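Local coordinates for cell surface protein (Putative S-layer protein) (Clostridioides difficile R20291, PDB 5NJL) that mediates cell adhesion in vitro and is probably an adhesin of the cell wall S-layer, at residues P38-L51 with K71-I83. Residues are numbered along the deposited sequence; the frame is centred on the assembly and turned at random.
Sequences PIYEIKVGETLSKL and KELIVTITDKGHI. With SO4 (sulfate ion), chain C.
Strands 40-45 and 72-79 run antiparallel, 4.7 Å apart at their closest, and E41-T78, K43-T76 and G45-I74 are the hydrogen-bonded pairs, each closed by two N-H...O=C bonds; K80 N to I39 O (2.9 Å) carries the ladder one step past the strand ends. On one face I42, V44, L73, V75 and I77 make aliphatic contacts. V44 sends CG1 anti to its own N (chi1 -176°), against L73 CG at 3.7 Å, while I42 and I77 lie side by side, CD1 of the first meeting CG1 and CG2 of the second. Farther along this face the Y40 ring lies against D79 CB through CE1, ring and carboxylate planes 39° apart. The face carrying E41, K43, T76 and T78 is more polar. There a water is gripped by E41 O, T76 O (weakly) and the hydroxyls of T76 and T78. The side chains of E41 and K80 cross at about a right angle, and K80 NZ reaches E41 OE1 at 3.3 Å, a salt bridge whose hydrogen bond is weak; a second water spans the same two groups. Near the T47-K50 turn, L51 CD1 sits 3.7 Å from T76 CG2, and L48 CD2 meets I74 CG2. At the far end G81 N donates to D79 OD1, an Asx turn; from the opposite face of the carboxylate H82 ND1 bonds the same oxygen (2.7 Å), nearly in the imidazole plane, which restrains the ring. I39 CG2 packs 3.5 Å from H82 ND1, and H82 NE2 donates to a sulfate, probably from the crystallisation liquor, at O1 (2.7 Å). In the five-stranded mixed sheet, 52-54 flanks 40-45 and 204-212 flanks 72-79. Helix 57-65 lies on V44, L73 and V75, and helix 14-25 on Y40, I42 and I77.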
loop_
_atom_site.group_PDB
_atom_site.type_symbol
_atom_site.label_atom_id
_atom_site.label_comp_id
_atom_site.label_asym_id
_atom_site.label_seq_id
_atom_site.Cartn_x
_atom_site.Cartn_y
_atom_site.Cartn_z
ATOM N N PRO A 38 -12.221 -9.924 -7.071
ATOM C CA PRO A 38 -11.676 -8.576 -7.253
ATOM C C PRO A 38 -10.301 -8.341 -6.558
ATOM O O PRO A 38 -10.069 -8.820 -5.440
ATOM C CB PRO A 38 -12.764 -7.663 -6.651
ATOM C CG PRO A 38 -13.567 -8.532 -5.743
ATOM C CD PRO A 38 -13.497 -9.917 -6.325
ATOM N N ILE A 39 -9.435 -7.611 -7.242
ATOM C CA ILE A 39 -8.118 -7.240 -6.726
ATOM C C ILE A 39 -8.230 -6.101 -5.711
ATOM O O ILE A 39 -7.462 -6.065 -4.774
ATOM C CB ILE A 39 -7.183 -6.852 -7.874
ATOM C CG1 ILE A 39 -6.894 -8.077 -8.746
ATOM C CG2 ILE A 39 -5.871 -6.255 -7.379
ATOM C CD1 ILE A 39 -6.400 -7.719 -10.121
ATOM N N TYR A 40 -9.199 -5.201 -5.896
ATOM C CA TYR A 40 -9.357 -4.010 -5.059
ATOM C C TYR A 40 -10.524 -4.087 -4.103
ATOM O O TYR A 40 -11.567 -4.740 -4.380
ATOM C CB TYR A 40 -9.427 -2.754 -5.945
ATOM C CG TYR A 40 -8.147 -2.524 -6.698
ATOM C CD1 TYR A 40 -7.078 -1.817 -6.107
ATOM C CD2 TYR A 40 -7.952 -3.051 -7.974
ATOM C CE1 TYR A 40 -5.880 -1.641 -6.780
ATOM C CE2 TYR A 40 -6.761 -2.884 -8.647
ATOM C CZ TYR A 40 -5.730 -2.168 -8.041
ATOM O OH TYR A 40 -4.549 -2.004 -8.706
ATOM N N GLU A 41 -10.315 -3.475 -2.928
ATOM C CA GLU A 41 -11.317 -3.375 -1.906
ATOM C C GLU A 41 -11.608 -1.891 -1.741
ATOM O O GLU A 41 -10.712 -1.108 -1.388
ATOM C CB GLU A 41 -10.861 -3.962 -0.567
ATOM C CG GLU A 41 -11.942 -3.972 0.503
ATOM C CD GLU A 41 -11.514 -4.682 1.773
ATOM O OE1 GLU A 41 -11.350 -5.905 1.751
ATOM O OE2 GLU A 41 -11.344 -4.024 2.804
ATOM N N ILE A 42 -12.861 -1.522 -2.000
ATOM C CA ILE A 42 -13.280 -0.120 -1.919
ATOM C C ILE A 42 -14.211 -0.002 -0.740
ATOM O O ILE A 42 -15.146 -0.811 -0.580
ATOM C CB ILE A 42 -14.014 0.337 -3.194
ATOM C CG1 ILE A 42 -13.224 -0.022 -4.442
ATOM C CG2 ILE A 42 -14.315 1.839 -3.137
ATOM C CD1 ILE A 42 -11.840 0.567 -4.527
ATOM N N LYS A 43 -13.955 0.990 0.109
ATOM C CA LYS A 43 -14.818 1.250 1.226
ATOM C C LYS A 43 -15.296 2.708 1.149
ATOM O O LYS A 43 -14.603 3.575 0.622
ATOM C CB LYS A 43 -14.116 1.010 2.557
ATOM C CG LYS A 43 -13.691 -0.412 2.849
ATOM C CD LYS A 43 -13.145 -0.469 4.269
ATOM C CE LYS A 43 -12.463 -1.791 4.548
ATOM N NZ LYS A 43 -12.278 -1.966 6.014
ATOM N N VAL A 44 -16.512 2.925 1.599
ATOM C CA VAL A 44 -17.166 4.256 1.537
ATOM C C VAL A 44 -17.907 4.458 2.842
ATOM O O VAL A 44 -18.532 3.532 3.355
ATOM C CB VAL A 44 -18.173 4.361 0.365
ATOM C CG1 VAL A 44 -18.747 5.771 0.264
ATOM C CG2 VAL A 44 -17.500 4.008 -0.942
ATOM N N GLY A 45 -17.819 5.669 3.392
ATOM C CA GLY A 45 -18.612 6.034 4.568
ATOM C C GLY A 45 -18.531 7.529 4.845
ATOM O O GLY A 45 -17.740 8.247 4.215
ATOM N N GLU A 46 -19.348 7.993 5.785
ATOM C CA GLU A 46 -19.374 9.424 6.152
ATOM C C GLU A 46 -18.074 9.853 6.805
ATOM O O GLU A 46 -17.622 10.992 6.598
ATOM C CB GLU A 46 -20.546 9.732 7.096
ATOM C CG GLU A 46 -21.914 9.683 6.420
ATOM C CD GLU A 46 -23.057 9.391 7.389
ATOM O OE1 GLU A 46 -22.931 9.719 8.595
ATOM O OE2 GLU A 46 -24.081 8.822 6.945
ATOM N N THR A 47 -17.482 8.939 7.588
ATOM C CA THR A 47 -16.212 9.181 8.277
ATOM C C THR A 47 -15.318 7.945 8.220
ATOM O O THR A 47 -15.774 6.859 7.845
ATOM C CB THR A 47 -16.451 9.494 9.764
ATOM O OG1 THR A 47 -16.958 8.321 10.427
ATOM C CG2 THR A 47 -17.454 10.660 9.922
ATOM N N LEU A 48 -14.059 8.118 8.617
ATOM C CA LEU A 48 -13.102 6.999 8.710
ATOM C C LEU A 48 -13.505 5.913 9.707
ATOM O O LEU A 48 -13.067 4.779 9.564
ATOM C CB LEU A 48 -11.690 7.499 9.021
ATOM C CG LEU A 48 -11.014 8.251 7.872
ATOM C CD1 LEU A 48 -9.829 9.075 8.369
ATOM C CD2 LEU A 48 -10.585 7.295 6.768
ATOM N N SER A 49 -14.349 6.242 10.683
ATOM C CA SER A 49 -14.898 5.247 11.612
ATOM C C SER A 49 -16.193 4.580 11.153
ATOM O O SER A 49 -16.712 3.729 11.862
ATOM C CB SER A 49 -15.140 5.893 12.985
ATOM O OG SER A 49 -13.929 6.401 13.512
ATOM N N LYS A 50 -16.734 4.961 9.995
ATOM C CA LYS A 50 -17.997 4.392 9.527
ATOM C C LYS A 50 -17.874 3.883 8.086
ATOM O O LYS A 50 -18.812 3.983 7.301
ATOM C CB LYS A 50 -19.114 5.437 9.664
ATOM C CG LYS A 50 -19.304 5.957 11.087
ATOM C CD LYS A 50 -20.316 7.092 11.163
ATOM C CE LYS A 50 -21.746 6.590 11.043
ATOM N NZ LYS A 50 -22.703 7.555 11.648
ATOM N N LEU A 51 -16.714 3.328 7.744
ATOM C CA LEU A 51 -16.474 2.856 6.388
ATOM C C LEU A 51 -17.138 1.497 6.183
ATOM O O LEU A 51 -17.179 0.673 7.089
ATOM C CB LEU A 51 -14.977 2.756 6.110
ATOM C CG LEU A 51 -14.173 4.039 6.142
ATOM C CD1 LEU A 51 -12.700 3.706 5.983
ATOM C CD2 LEU A 51 -14.635 5.008 5.068
ATOM N N LYS A 71 -21.814 18.542 3.067
ATOM C CA LYS A 71 -21.568 17.204 3.632
ATOM C C LYS A 71 -20.395 16.580 2.878
ATOM O O LYS A 71 -19.957 17.086 1.828
ATOM C CB LYS A 71 -22.798 16.302 3.530
ATOM C CG LYS A 71 -24.051 16.856 4.214
ATOM C CD LYS A 71 -23.854 17.020 5.706
ATOM C CE LYS A 71 -25.167 17.388 6.367
ATOM N NZ LYS A 71 -24.986 17.491 7.832
ATOM N N GLU A 72 -19.884 15.492 3.440
ATOM C CA GLU A 72 -18.773 14.782 2.836
ATOM C C GLU A 72 -18.866 13.269 2.975
ATOM O O GLU A 72 -19.614 12.737 3.802
ATOM C CB GLU A 72 -17.448 15.282 3.420
ATOM C CG GLU A 72 -17.305 15.094 4.916
ATOM C CD GLU A 72 -16.073 15.798 5.464
ATOM O OE1 GLU A 72 -15.897 17.012 5.204
ATOM O OE2 GLU A 72 -15.293 15.130 6.169
ATOM N N LEU A 73 -18.057 12.610 2.153
ATOM C CA LEU A 73 -18.012 11.152 2.038
ATOM C C LEU A 73 -16.528 10.794 1.951
ATOM O O LEU A 73 -15.767 11.524 1.311
ATOM C CB LEU A 73 -18.717 10.765 0.734
ATOM C CG LEU A 73 -19.390 9.432 0.499
ATOM C CD1 LEU A 73 -20.368 9.110 1.626
ATOM C CD2 LEU A 73 -20.099 9.471 -0.855
ATOM N N ILE A 74 -16.123 9.698 2.588
ATOM C CA ILE A 74 -14.739 9.224 2.534
ATOM C C ILE A 74 -14.720 7.943 1.705
ATOM O O ILE A 74 -15.554 7.083 1.928
ATOM C CB ILE A 74 -14.198 8.907 3.953
ATOM C CG1 ILE A 74 -14.303 10.131 4.882
ATOM C CG2 ILE A 74 -12.747 8.430 3.896
ATOM C CD1 ILE A 74 -13.372 11.265 4.514
ATOM N N VAL A 75 -13.806 7.851 0.742
ATOM C CA VAL A 75 -13.610 6.630 -0.057
ATOM C C VAL A 75 -12.173 6.143 0.181
ATOM O O VAL A 75 -11.231 6.920 -0.021
ATOM C CB VAL A 75 -13.809 6.902 -1.566
ATOM C CG1 VAL A 75 -13.581 5.646 -2.393
ATOM C CG2 VAL A 75 -15.196 7.486 -1.839
ATOM N N THR A 76 -12.004 4.885 0.608
ATOM C CA THR A 76 -10.655 4.277 0.676
ATOM C C THR A 76 -10.475 3.191 -0.372
ATOM O O THR A 76 -11.410 2.459 -0.680
ATOM C CB THR A 76 -10.318 3.749 2.076
ATOM O OG1 THR A 76 -11.111 2.606 2.397
ATOM C CG2 THR A 76 -10.558 4.841 3.123
ATOM N N ILE A 77 -9.302 3.179 -0.985
ATOM C CA ILE A 77 -8.938 2.236 -2.038
ATOM C C ILE A 77 -7.773 1.410 -1.480
ATOM O O ILE A 77 -6.705 1.968 -1.158
ATOM C CB ILE A 77 -8.514 2.982 -3.299
ATOM C CG1 ILE A 77 -9.647 3.923 -3.776
ATOM C CG2 ILE A 77 -8.057 2.023 -4.404
ATOM C CD1 ILE A 77 -9.304 4.678 -5.042
ATOM N N THR A 78 -8.006 0.111 -1.340
ATOM C CA THR A 78 -7.013 -0.854 -0.883
ATOM C C THR A 78 -6.740 -1.891 -1.996
ATOM O O THR A 78 -7.667 -2.471 -2.545
ATOM C CB THR A 78 -7.494 -1.534 0.399
ATOM O OG1 THR A 78 -7.773 -0.542 1.395
ATOM C CG2 THR A 78 -6.441 -2.493 0.954
ATOM N N ASP A 79 -5.469 -2.062 -2.350
ATOM C CA ASP A 79 -4.981 -3.196 -3.145
ATOM C C ASP A 79 -4.941 -4.404 -2.222
ATOM O O ASP A 79 -4.239 -4.396 -1.201
ATOM C CB ASP A 79 -3.607 -2.806 -3.727
ATOM C CG ASP A 79 -2.937 -3.889 -4.540
ATOM O OD1 ASP A 79 -3.474 -5.005 -4.736
ATOM O OD2 ASP A 79 -1.831 -3.599 -5.029
ATOM N N LYS A 80 -5.717 -5.444 -2.523
ATOM C CA LYS A 80 -5.724 -6.639 -1.692
ATOM C C LYS A 80 -4.447 -7.512 -1.853
ATOM O O LYS A 80 -4.334 -8.542 -1.195
ATOM C CB LYS A 80 -6.955 -7.505 -1.952
ATOM C CG LYS A 80 -8.288 -6.858 -1.576
ATOM C CD LYS A 80 -9.493 -7.647 -2.096
ATOM C CE LYS A 80 -9.870 -8.866 -1.276
ATOM N NZ LYS A 80 -10.048 -8.515 0.148
ATOM N N GLY A 81 -3.534 -7.102 -2.732
ATOM C CA GLY A 81 -2.244 -7.764 -2.912
ATOM C C GLY A 81 -2.279 -8.573 -4.181
ATOM O O GLY A 81 -3.031 -9.545 -4.269
ATOM N N HIS A 82 -1.492 -8.154 -5.163
ATOM C CA HIS A 82 -1.400 -8.863 -6.424
ATOM C C HIS A 82 -0.014 -8.784 -7.037
ATOM O O HIS A 82 0.784 -7.904 -6.703
ATOM C CB HIS A 82 -2.457 -8.334 -7.406
ATOM C CG HIS A 82 -2.221 -6.937 -7.871
ATOM N ND1 HIS A 82 -2.418 -5.834 -7.069
ATOM C CD2 HIS A 82 -1.811 -6.461 -9.070
ATOM C CE1 HIS A 82 -2.131 -4.740 -7.760
ATOM N NE2 HIS A 82 -1.756 -5.094 -8.970
ATOM N N ILE A 83 0.272 -9.712 -7.932
ATOM C CA ILE A 83 1.536 -9.713 -8.667
ATOM C C ILE A 83 1.304 -10.481 -9.945
ATOM O O ILE A 83 0.421 -11.324 -9.998
ATOM C CB ILE A 83 2.657 -10.367 -7.806
ATOM C CG1 ILE A 83 4.046 -9.838 -8.180
ATOM C CG2 ILE A 83 2.615 -11.887 -7.879
ATOM C CD1 ILE A 83 5.139 -10.303 -7.222
HETATM S S SO4 C . -0.424 -2.766 -11.344
HETATM O O1 SO4 C . -1.313 -3.942 -11.404
HETATM O O2 SO4 C . -1.128 -1.578 -11.885
HETATM O O3 SO4 C . 0.788 -3.030 -12.160
HETATM O O4 SO4 C . -0.046 -2.538 -9.925
HETATM O O HOH W 1 -10.446 0.259 1.051
HETATM O O HOH W 2 -12.526 -7.145 -0.107
#